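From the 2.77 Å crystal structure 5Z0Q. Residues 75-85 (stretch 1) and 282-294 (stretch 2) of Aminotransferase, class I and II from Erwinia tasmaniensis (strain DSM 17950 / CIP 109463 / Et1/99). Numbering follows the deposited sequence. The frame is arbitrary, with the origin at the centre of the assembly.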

# COMPACT_ATOMS: atom_id res chain seq x y z
N GLU A 75 -3.01 13.90 14.93
CA GLU A 75 -3.27 15.12 15.68
C GLU A 75 -3.77 16.23 14.77
O GLU A 75 -4.76 16.91 15.08
CB GLU A 75 -2.00 15.56 16.42
CG GLU A 75 -2.14 16.85 17.21
CD GLU A 75 -1.37 18.00 16.58
OE1 GLU A 75 -1.95 18.72 15.73
OE2 GLU A 75 -0.18 18.19 16.93
N VAL A 76 -3.10 16.43 13.63
CA VAL A 76 -3.50 17.51 12.72
C VAL A 76 -4.82 17.18 12.04
O VAL A 76 -5.58 18.08 11.67
CB VAL A 76 -2.38 17.79 11.70
CG1 VAL A 76 -2.18 16.61 10.76
CG2 VAL A 76 -2.69 19.05 10.92
N ALA A 77 -5.13 15.89 11.86
CA ALA A 77 -6.41 15.52 11.27
C ALA A 77 -7.56 15.83 12.22
O ALA A 77 -8.61 16.32 11.79
CB ALA A 77 -6.41 14.04 10.89
N ILE A 78 -7.37 15.58 13.51
CA ILE A 78 -8.42 15.87 14.49
C ILE A 78 -8.65 17.38 14.59
O ILE A 78 -9.79 17.85 14.60
CB ILE A 78 -8.06 15.26 15.86
CG1 ILE A 78 -8.13 13.73 15.79
CG2 ILE A 78 -8.97 15.79 16.94
CD1 ILE A 78 -7.75 13.05 17.08
N GLU A 79 -7.56 18.15 14.66
CA GLU A 79 -7.69 19.61 14.71
C GLU A 79 -8.36 20.16 13.46
O GLU A 79 -9.09 21.14 13.52
CB GLU A 79 -6.33 20.26 14.91
CG GLU A 79 -5.75 20.09 16.31
CD GLU A 79 -4.38 20.73 16.46
OE1 GLU A 79 -3.78 21.09 15.42
OE2 GLU A 79 -3.92 20.89 17.61
N ARG A 80 -8.11 19.53 12.30
CA ARG A 80 -8.69 20.02 11.06
C ARG A 80 -10.19 19.74 10.99
O ARG A 80 -10.97 20.59 10.55
CB ARG A 80 -7.97 19.41 9.86
CG ARG A 80 -8.40 19.98 8.52
CD ARG A 80 -7.57 19.40 7.39
NE ARG A 80 -7.87 20.06 6.12
CZ ARG A 80 -7.30 21.20 5.72
NH1 ARG A 80 -6.41 21.80 6.50
NH2 ARG A 80 -7.63 21.73 4.56
N MET A 81 -10.61 18.55 11.43
CA MET A 81 -12.02 18.20 11.35
C MET A 81 -12.86 19.00 12.34
O MET A 81 -14.06 19.19 12.11
CB MET A 81 -12.21 16.70 11.58
CG MET A 81 -11.47 15.84 10.59
SD MET A 81 -11.65 16.45 8.90
CE MET A 81 -10.04 16.06 8.22
N GLU A 82 -12.26 19.47 13.43
CA GLU A 82 -13.00 20.24 14.41
C GLU A 82 -13.04 21.72 14.07
O GLU A 82 -14.04 22.39 14.33
CB GLU A 82 -12.40 20.04 15.81
CG GLU A 82 -13.22 20.63 16.94
CD GLU A 82 -12.61 20.39 18.30
OE1 GLU A 82 -11.40 20.07 18.37
OE2 GLU A 82 -13.34 20.50 19.31
N SER A 83 -11.96 22.25 13.49
CA SER A 83 -11.90 23.68 13.21
C SER A 83 -12.56 24.03 11.88
O SER A 83 -13.21 25.07 11.77
CB SER A 83 -10.45 24.15 13.23
OG SER A 83 -9.69 23.49 12.24
N ARG A 84 -12.39 23.19 10.87
CA ARG A 84 -12.89 23.50 9.53
C ARG A 84 -14.27 22.93 9.25
O ARG A 84 -14.99 23.47 8.40
CB ARG A 84 -11.91 23.01 8.47
CG ARG A 84 -10.58 23.73 8.51
CD ARG A 84 -9.84 23.62 7.19
NE ARG A 84 -8.93 24.74 7.00
CZ ARG A 84 -9.29 25.91 6.47
NH1 ARG A 84 -10.54 26.09 6.06
NH2 ARG A 84 -8.41 26.89 6.34
N PHE A 85 -14.67 21.85 9.93
CA PHE A 85 -15.95 21.22 9.66
C PHE A 85 -16.82 21.05 10.90
O PHE A 85 -17.92 20.49 10.78
CB PHE A 85 -15.73 19.85 9.00
CG PHE A 85 -14.77 19.89 7.84
CD1 PHE A 85 -15.12 20.50 6.65
CD2 PHE A 85 -13.51 19.32 7.96
CE1 PHE A 85 -14.23 20.54 5.59
CE2 PHE A 85 -12.62 19.35 6.90
CZ PHE A 85 -12.98 19.96 5.72
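Stretch 2 (282-294) ASAAWREGQPWLD

Stretch 2 (282-294) against the helix of stretch 1 (75-83), two segments of one chain that meet although more than 200 residues separate them in sequence. Stretch 2 enters as a helix already under way, passes through a short link that includes Gly289, and resumes as a second helix from Gln290 that continues beyond Asp294. Its first helix, 282-288, runs in broadly the same direction as helix 75-83: the axes cross at 35° and approach to 9.3 Å. The backbones come nearest where the CA atoms of Val76 and Arg287 lie 6.0 Å apart, and the contact buries 478 Å² in all.

Ala282, Ala284 and Ala285 make no contact with stretch 1. Ser283 takes part mainly through its backbone, its O lying 4.4 Å from Val76 CG1. Trp286 is the centre of the packing, a knob whose side chain sits among Val76, Ala77, Arg80 and Met81. Val76 CG2 packs 3.8 Å from Trp286 CB and 3.2 Å from Trp286 O, while Ala77 CB lies 3.9 Å from Trp286 CZ3. Arg80 extends its aliphatic chain, with chi1 to chi3 all t, across the indole, so that Arg80 CD stands 3.5 Å from the centroid of the Trp286 five-membered ring and only 6° off its normal, a CH-pi contact. The same placement leaves Arg80 NE 3.4 Å from Trp286 NE1, but both are donors and no hydrogen bond joins them; each is satisfied elsewhere in the structure. Met81 CE also lies over the indole face, 4.2 Å from Trp286 CH2. Arg287 lies beside Val76, its CA 3.6 Å from Val76 CG2, and Glu288 points its CB away.

Gly289, with phi/psi of -94/5, lies in the short link between the helices, and Gly289 N gives a weak hydrogen bond to Ala285 O at 3.2 Å. Gln290 then points toward stretch 1 and supplies the polar part of the contact: its OE1 accepts from both Arg80 NH1 (3.2 Å) and Arg80 NH2 (3.1 Å), lying near the plane of the guanidinium as suits two donors converging on one oxygen. Arg84 sets its own guanidinium against the same amide, with Arg84 NH2 3.1 Å from Gln290 CD and Gln290 NE2 over one guanidinium face. One turn on from Gly289, Leu293 points toward stretch 1 again, placing CD2 3.6 Å from Arg80 NH2. Within stretch 2, Gln290 NE2 donates to Asp294 OD1 at 3.0 Å, tying down the amide that Arg80 engages.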

# COMPACT_ATOMS: atom_id res chain seq x y z
N ALA A 282 1.75 13.86 4.17
CA ALA A 282 0.37 14.11 4.57
C ALA A 282 0.30 14.99 5.81
O ALA A 282 -0.61 15.82 5.94
CB ALA A 282 -0.36 12.79 4.80
N SER A 283 1.25 14.83 6.73
CA SER A 283 1.28 15.68 7.92
C SER A 283 1.58 17.13 7.53
O SER A 283 0.84 18.04 7.92
CB SER A 283 2.32 15.16 8.91
OG SER A 283 1.88 13.97 9.54
N ALA A 284 2.65 17.34 6.76
CA ALA A 284 3.01 18.70 6.36
C ALA A 284 1.93 19.34 5.49
O ALA A 284 1.77 20.56 5.50
CB ALA A 284 4.34 18.69 5.62
N ALA A 285 1.17 18.53 4.75
CA ALA A 285 0.10 19.06 3.92
C ALA A 285 -0.98 19.71 4.78
O ALA A 285 -1.38 20.85 4.54
CB ALA A 285 -0.49 17.96 3.05
N TRP A 286 -1.46 18.99 5.79
CA TRP A 286 -2.53 19.49 6.64
C TRP A 286 -2.03 20.36 7.79
O TRP A 286 -2.83 21.07 8.40
CB TRP A 286 -3.35 18.33 7.20
CG TRP A 286 -4.43 17.86 6.27
CD1 TRP A 286 -4.90 18.51 5.17
CD2 TRP A 286 -5.17 16.64 6.36
NE1 TRP A 286 -5.89 17.77 4.57
CE2 TRP A 286 -6.07 16.61 5.28
CE3 TRP A 286 -5.15 15.55 7.25
CZ2 TRP A 286 -6.95 15.56 5.07
CZ3 TRP A 286 -6.03 14.51 7.03
CH2 TRP A 286 -6.92 14.51 5.95
N ARG A 287 -0.73 20.32 8.10
CA ARG A 287 -0.22 21.12 9.22
C ARG A 287 0.13 22.54 8.80
O ARG A 287 -0.21 23.49 9.51
CB ARG A 287 1.01 20.45 9.84
CG ARG A 287 1.29 20.90 11.27
CD ARG A 287 2.71 20.57 11.72
NE ARG A 287 2.99 19.14 11.71
CZ ARG A 287 3.81 18.55 10.84
NH1 ARG A 287 4.43 19.27 9.91
NH2 ARG A 287 4.01 17.24 10.90
N GLU A 288 0.80 22.71 7.66
CA GLU A 288 1.26 24.03 7.25
C GLU A 288 1.05 24.32 5.77
O GLU A 288 1.61 25.30 5.26
CB GLU A 288 2.75 24.20 7.60
CG GLU A 288 3.03 24.24 9.10
CD GLU A 288 4.49 24.01 9.43
OE1 GLU A 288 4.85 24.15 10.62
OE2 GLU A 288 5.26 23.70 8.51
N GLY A 289 0.27 23.51 5.06
CA GLY A 289 0.00 23.75 3.66
C GLY A 289 -1.24 24.54 3.36
O GLY A 289 -1.58 24.72 2.19
N GLN A 290 -1.93 25.03 4.39
CA GLN A 290 -3.19 25.74 4.16
C GLN A 290 -3.05 27.00 3.31
O GLN A 290 -3.90 27.21 2.43
CB GLN A 290 -3.86 26.06 5.50
CG GLN A 290 -5.26 26.61 5.36
CD GLN A 290 -6.15 25.69 4.55
OE1 GLN A 290 -6.22 24.49 4.81
NE2 GLN A 290 -6.83 26.25 3.56
N PRO A 291 -2.04 27.87 3.51
CA PRO A 291 -1.90 29.01 2.60
C PRO A 291 -1.70 28.60 1.15
O PRO A 291 -2.17 29.30 0.24
CB PRO A 291 -0.67 29.75 3.15
CG PRO A 291 -0.62 29.37 4.58
CD PRO A 291 -1.08 27.95 4.63
N TRP A 292 -1.02 27.48 0.90
CA TRP A 292 -0.91 26.97 -0.46
C TRP A 292 -2.27 26.53 -0.99
O TRP A 292 -2.61 26.81 -2.14
CB TRP A 292 0.09 25.82 -0.50
CG TRP A 292 0.32 25.25 -1.88
CD1 TRP A 292 1.31 25.60 -2.75
CD2 TRP A 292 -0.45 24.24 -2.53
NE1 TRP A 292 1.21 24.87 -3.91
CE2 TRP A 292 0.13 24.02 -3.80
CE3 TRP A 292 -1.57 23.48 -2.17
CZ2 TRP A 292 -0.37 23.09 -4.71
CZ3 TRP A 292 -2.07 22.56 -3.08
CH2 TRP A 292 -1.47 22.37 -4.33
N LEU A 293 -3.05 25.84 -0.16
CA LEU A 293 -4.38 25.40 -0.58
C LEU A 293 -5.31 26.57 -0.82
O LEU A 293 -6.17 26.51 -1.71
CB LEU A 293 -4.97 24.44 0.46
CG LEU A 293 -6.36 23.87 0.18
CD1 LEU A 293 -6.37 23.09 -1.13
CD2 LEU A 293 -6.80 22.99 1.34
N ASP A 294 -5.17 27.65 -0.04
CA ASP A 294 -5.99 28.84 -0.26
C ASP A 294 -5.71 29.45 -1.63
O ASP A 294 -6.63 29.88 -2.32
CB ASP A 294 -5.74 29.86 0.85
CG ASP A 294 -6.37 29.47 2.17
OD1 ASP A 294 -7.44 28.81 2.15
OD2 ASP A 294 -5.81 29.81 3.23